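Local atomic coordinates of beta-fructofuranosidase (PDB entry 3WPU), a protein that belongs to the levansucrase/invertase group of bacterial beta-fructosidases, proteins built on a five-bladed beta-propeller. Residues 185-188 and 192-195; 343-348 and 456-461. All blocks are in the same frame, centred on the assembly; numbering follows the deposited sequence.

Contact 1 (185-188 and 192-195); sequences YRNS and NIKP
Lys194 lies along Tyr185, the two side chains pointing the same way, and its aliphatic end covers one face of the phenol ring. The CE methylene sits over the ring centre, 3.5 Å from the centroid of the Tyr185 ring, in a CH-pi contact. NZ stays over the same face, 4.3 Å from that centroid and 19° off the ring normal, which makes a cation-pi pair. Lys194 reaches there because its first torsion (chi1 62°) places CG between backbone N and carbonyl carbon, and the chain is extended from there on. One water joins the polar ends of the pair: it donates to Tyr185 OH and accepts from Lys194 NZ. The hydroxyl also bonds to the carbonyl of Asp154, whose carboxylate forms a long, weak ion pair with the ammonium group.

Among backbone groups, Ile193 N gives a nearly straight hydrogen bond to Tyr185 O (2.8 Å, 167° at the hydrogen), part of a single beta bridge between Arg186 and Asn192. A second water accepts from Tyr185 N and donates to Lys194 O, so both polar backbone atoms of Tyr185 are tied across the contact. Lys194 N is buried here with no partner in the model.

Further packing joins Asn187 and Ile193. The Asn187 amide crosses the Ile193 side chain, ND2 lying 3.3 Å from CG1 of Ile193, while Ile193 CB rests near Tyr185 O.

The whole contact belongs to the surface loop between antiparallel strands 174-184 and 197-210, an irregular continuation of their pairing. Tyr185 also packs on Ser156 and Phe157, just ahead of strand 159-169, and Arg186 N bonds to Ser158 OG, so the connection rests against the approach to the neighbouring strand, which pairs with 174-184.

Contact 2 (343-348 and 456-461); sequences YFKDGK and MDIGVG
Ile458 meets Tyr343 and Lys345 with different parts of itself. Its side chain and that of Tyr343 come from opposite directions, and the delta methyl ends against the phenol ring, with Ile458 CD1 3.6 Å from Tyr343 CE2. The methyl comes up obliquely, with CD2 and CZ a little farther off. Tyr343 extends to this meeting with CG anti to its backbone nitrogen, and its hydroxyl goes on to a weak hydrogen bond with Gly429 N.

Lys345, two residues along the strand and so on the same side of it, passes across Ile458 at a slant. Its CD methylene lies 4.1 Å from CG2 of Ile458, a loose apolar touch beside the main polar one. The chain runs extended as far as CE and then bends at its last torsion (chi4 -71°), and NZ arrives 2.9 Å from Ile458 O. The C=O...N angle is 152°, and the nitrogen is tilted 27° from the carbonyl plane. On its own segment NZ also forms a salt bridge with OD2 of Asp346, 2.8 Å away, from above the carboxylate plane.

Asp346 is the second residue of the type I' turn from Lys345 to Lys348, a two-residue beta hairpin closed by reciprocal backbone bonds between those lysines, 2.9 Å from Lys348 N to Lys345 O. Tyr350 and Phe352 on strand 348-355 also touch Ile458, which therefore packs against both arms of the hairpin.

Chemically, the contact is a small apolar patch with an ionic border: one ammonium group joins a carbonyl at the end of strand 454-458 to a carboxylate on the turn. The neighbouring carboxylate would be expected to stabilise the charged form of Lys345, while the Ile458 carbonyl is probably polarised by that charge.

How the contacts relate
Going from the N terminus, contact 1 (185-188 with 192-195) comes first and closes a very short loop, only three residues lying between its segments, in the connection between strands 174-184 and 197-210. Contact 2 (343-348 with 456-461) opens much later and spans 107 intervening residues, about a third of them in strands. The two follow in series, neither nesting nor crossing. Contact 1 stays within one connection of the large mixed sheet, whereas contact 2 ties the antiparallel sheet containing 340-345 to the one containing 454-458. They lie on opposite sides of the chain's centre, with contact centres 45 Å apart, and do not touch.

Contact 1 (185-188 and 192-195)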
loop_
_atom_site.group_PDB
_atom_site.type_symbol
_atom_site.label_atom_id
_atom_site.label_comp_id
_atom_site.label_asym_id
_atom_site.label_seq_id
_atom_site.Cartn_x
_atom_site.Cartn_y
_atom_site.Cartn_z
ATOM N N TYR A 185 -1.765 -24.869 -2.952
ATOM C CA TYR A 185 -1.805 -26.334 -3.094
ATOM C C TYR A 185 -3.247 -26.762 -3.259
ATOM O O TYR A 185 -3.924 -27.098 -2.291
ATOM C CB TYR A 185 -1.131 -26.988 -1.893
ATOM C CG TYR A 185 0.293 -26.551 -1.730
ATOM C CD1 TYR A 185 1.354 -27.311 -2.242
ATOM C CD2 TYR A 185 0.602 -25.359 -1.083
ATOM C CE1 TYR A 185 2.673 -26.897 -2.103
ATOM C CE2 TYR A 185 1.917 -24.946 -0.942
ATOM C CZ TYR A 185 2.947 -25.703 -1.474
ATOM O OH TYR A 185 4.256 -25.297 -1.320
ATOM N N ARG A 186 -3.720 -26.704 -4.505
ATOM C CA ARG A 186 -5.142 -26.857 -4.802
ATOM C C ARG A 186 -5.405 -28.062 -5.695
ATOM O O ARG A 186 -4.595 -28.387 -6.562
ATOM C CB ARG A 186 -5.681 -25.588 -5.464
ATOM C CG ARG A 186 -5.941 -24.460 -4.457
ATOM C CD ARG A 186 -5.597 -23.075 -4.971
ATOM N NE ARG A 186 -6.674 -22.394 -5.679
ATOM C CZ ARG A 186 -7.230 -21.221 -5.334
ATOM N NH1 ARG A 186 -6.886 -20.551 -4.244
ATOM N NH2 ARG A 186 -8.174 -20.724 -6.096
ATOM N N ASN A 187 -6.533 -28.722 -5.446
ATOM C CA ASN A 187 -7.028 -29.772 -6.325
ATOM C C ASN A 187 -7.595 -29.140 -7.574
ATOM O O ASN A 187 -7.860 -27.940 -7.606
ATOM C CB ASN A 187 -8.120 -30.601 -5.640
ATOM C CG ASN A 187 -7.616 -31.353 -4.425
ATOM O OD1 ASN A 187 -8.074 -31.125 -3.302
ATOM N ND2 ASN A 187 -6.667 -32.233 -4.633
ATOM N N SER A 188 -7.817 -29.965 -8.593
ATOM C CA SER A 188 -8.317 -29.480 -9.879
ATOM C C SER A 188 -9.635 -28.724 -9.735
ATOM O O SER A 188 -9.910 -27.809 -10.504
ATOM C CB SER A 188 -8.479 -30.639 -10.865
ATOM O OG SER A 188 -8.261 -30.190 -12.187
ATOM N N ASN A 192 -8.564 -26.756 -1.414
ATOM C CA ASN A 192 -7.235 -26.888 -0.841
ATOM C C ASN A 192 -6.863 -28.319 -0.496
ATOM O O ASN A 192 -7.668 -29.071 0.076
ATOM C CB ASN A 192 -7.122 -26.074 0.459
ATOM C CG ASN A 192 -7.016 -24.567 0.236
ATOM O OD1 ASN A 192 -7.135 -23.800 1.194
ATOM N ND2 ASN A 192 -6.768 -24.138 -0.991
ATOM N N ILE A 193 -5.632 -28.683 -0.822
ATOM C CA ILE A 193 -4.990 -29.888 -0.311
ATOM C C ILE A 193 -4.461 -29.559 1.082
ATOM O O ILE A 193 -4.611 -30.354 2.015
ATOM C CB ILE A 193 -3.871 -30.356 -1.265
ATOM C CG1 ILE A 193 -4.510 -30.895 -2.552
ATOM C CG2 ILE A 193 -2.948 -31.386 -0.618
ATOM C CD1 ILE A 193 -3.592 -30.908 -3.751
ATOM N N LYS A 194 -3.875 -28.365 1.221
ATOM C CA LYS A 194 -3.464 -27.825 2.520
ATOM C C LYS A 194 -3.566 -26.289 2.421
ATOM O O LYS A 194 -3.779 -25.760 1.332
ATOM C CB LYS A 194 -2.033 -28.264 2.895
ATOM C CG LYS A 194 -0.930 -27.794 1.949
ATOM C CD LYS A 194 0.459 -27.928 2.571
ATOM C CE LYS A 194 1.523 -27.213 1.746
ATOM N NZ LYS A 194 2.851 -27.201 2.427
ATOM N N PRO A 195 -3.422 -25.576 3.541
ATOM C CA PRO A 195 -3.497 -24.113 3.440
ATOM C C PRO A 195 -2.387 -23.536 2.559
ATOM O O PRO A 195 -1.307 -24.099 2.463
ATOM C CB PRO A 195 -3.343 -23.660 4.900
ATOM C CG PRO A 195 -3.831 -24.830 5.701
ATOM C CD PRO A 195 -3.364 -26.026 4.944
HETATM O O HOH W 1 -3.241 -23.926 -0.845
HETATM O O HOH W 2 4.505 -24.991 1.341
#

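Contact 2 (343-348 and 456-461)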
loop_
_atom_site.group_PDB
_atom_site.type_symbol
_atom_site.label_atom_id
_atom_site.label_comp_id
_atom_site.label_asym_id
_atom_site.label_seq_id
_atom_site.Cartn_x
_atom_site.Cartn_y
_atom_site.Cartn_z
ATOM N N TYR A 343 4.202 6.540 7.571
ATOM C CA TYR A 343 4.449 7.824 6.929
ATOM C C TYR A 343 4.726 8.827 8.019
ATOM O O TYR A 343 3.926 8.980 8.938
ATOM C CB TYR A 343 3.185 8.197 6.150
ATOM C CG TYR A 343 3.207 9.448 5.335
ATOM C CD1 TYR A 343 3.433 9.401 3.956
ATOM C CD2 TYR A 343 2.927 10.697 5.914
ATOM C CE1 TYR A 343 3.431 10.549 3.196
ATOM C CE2 TYR A 343 2.917 11.851 5.142
ATOM C CZ TYR A 343 3.156 11.764 3.777
ATOM O OH TYR A 343 3.129 12.900 2.978
ATOM N N PHE A 344 5.886 9.472 7.943
ATOM C CA PHE A 344 6.327 10.330 9.018
ATOM C C PHE A 344 6.083 11.786 8.655
ATOM O O PHE A 344 6.434 12.251 7.561
ATOM C CB PHE A 344 7.797 10.086 9.306
ATOM C CG PHE A 344 8.088 8.702 9.807
ATOM C CD1 PHE A 344 7.760 8.337 11.108
ATOM C CD2 PHE A 344 8.672 7.758 8.973
ATOM C CE1 PHE A 344 8.034 7.051 11.571
ATOM C CE2 PHE A 344 8.956 6.483 9.432
ATOM C CZ PHE A 344 8.638 6.131 10.735
ATOM N N LYS A 345 5.469 12.509 9.586
ATOM C CA LYS A 345 5.165 13.918 9.387
ATOM C C LYS A 345 5.042 14.642 10.722
ATOM O O LYS A 345 4.359 14.175 11.639
ATOM C CB LYS A 345 3.871 14.073 8.566
ATOM C CG LYS A 345 3.559 15.534 8.264
ATOM C CD LYS A 345 2.358 15.655 7.360
ATOM C CE LYS A 345 2.051 17.092 6.978
ATOM N NZ LYS A 345 1.525 17.878 8.113
ATOM N N ASP A 346 5.739 15.781 10.830
ATOM C CA ASP A 346 5.605 16.681 11.987
ATOM C C ASP A 346 5.769 15.978 13.329
ATOM O O ASP A 346 5.027 16.248 14.290
ATOM C CB ASP A 346 4.264 17.425 11.915
ATOM C CG ASP A 346 4.195 18.379 10.734
ATOM O OD1 ASP A 346 5.261 18.806 10.257
ATOM O OD2 ASP A 346 3.080 18.667 10.256
ATOM N N GLY A 347 6.723 15.048 13.384
ATOM C CA GLY A 347 7.049 14.334 14.622
ATOM C C GLY A 347 6.093 13.211 14.984
ATOM O O GLY A 347 6.152 12.658 16.079
ATOM N N LYS A 348 5.177 12.904 14.065
ATOM C CA LYS A 348 4.216 11.828 14.251
ATOM C C LYS A 348 4.509 10.648 13.342
ATOM O O LYS A 348 5.096 10.800 12.280
ATOM C CB LYS A 348 2.796 12.301 13.899
ATOM C CG LYS A 348 2.241 13.408 14.777
ATOM C CD LYS A 348 2.016 12.977 16.207
ATOM C CE LYS A 348 1.340 14.078 17.015
ATOM N NZ LYS A 348 0.914 13.627 18.349
ATOM N N MET A 456 -4.127 14.300 -0.573
ATOM C CA MET A 456 -4.745 14.279 0.722
ATOM C C MET A 456 -3.863 15.105 1.638
ATOM O O MET A 456 -2.689 14.792 1.811
ATOM C CB MET A 456 -4.837 12.829 1.217
ATOM C CG MET A 456 -5.470 12.680 2.584
ATOM S SD MET A 456 -5.561 10.956 3.102
ATOM C CE MET A 456 -3.827 10.489 3.104
ATOM N N ASP A 457 -4.429 16.168 2.204
ATOM C CA ASP A 457 -3.691 16.995 3.167
ATOM C C ASP A 457 -3.759 16.367 4.542
ATOM O O ASP A 457 -4.837 16.081 5.067
ATOM C CB ASP A 457 -4.219 18.407 3.151
ATOM C CG ASP A 457 -3.945 19.101 1.819
ATOM O OD1 ASP A 457 -2.981 18.694 1.119
ATOM O OD2 ASP A 457 -4.681 20.038 1.479
ATOM N N ILE A 458 -2.589 16.165 5.134
ATOM C CA ILE A 458 -2.481 15.425 6.388
ATOM C C ILE A 458 -2.177 16.409 7.511
ATOM O O ILE A 458 -1.209 17.148 7.443
ATOM C CB ILE A 458 -1.381 14.350 6.298
ATOM C CG1 ILE A 458 -1.753 13.316 5.225
ATOM C CG2 ILE A 458 -1.171 13.684 7.656
ATOM C CD1 ILE A 458 -0.635 12.399 4.788
ATOM N N GLY A 459 -3.052 16.441 8.507
ATOM C CA GLY A 459 -2.919 17.341 9.655
ATOM C C GLY A 459 -3.470 18.744 9.499
ATOM O O GLY A 459 -2.782 19.725 9.773
ATOM N N VAL A 460 -4.738 18.835 9.148
ATOM C CA VAL A 460 -5.397 20.089 8.784
ATOM C C VAL A 460 -5.678 20.979 9.981
ATOM O O VAL A 460 -6.078 20.511 11.044
ATOM C CB VAL A 460 -6.717 19.776 8.047
ATOM C CG1 VAL A 460 -7.585 21.018 7.895
ATOM C CG2 VAL A 460 -6.393 19.164 6.698
ATOM N N GLY A 461 -5.451 22.278 9.796
ATOM C CA GLY A 461 -5.753 23.276 10.819
ATOM C C GLY A 461 -4.957 23.104 12.098
ATOM O O GLY A 461 -5.438 23.425 13.187
#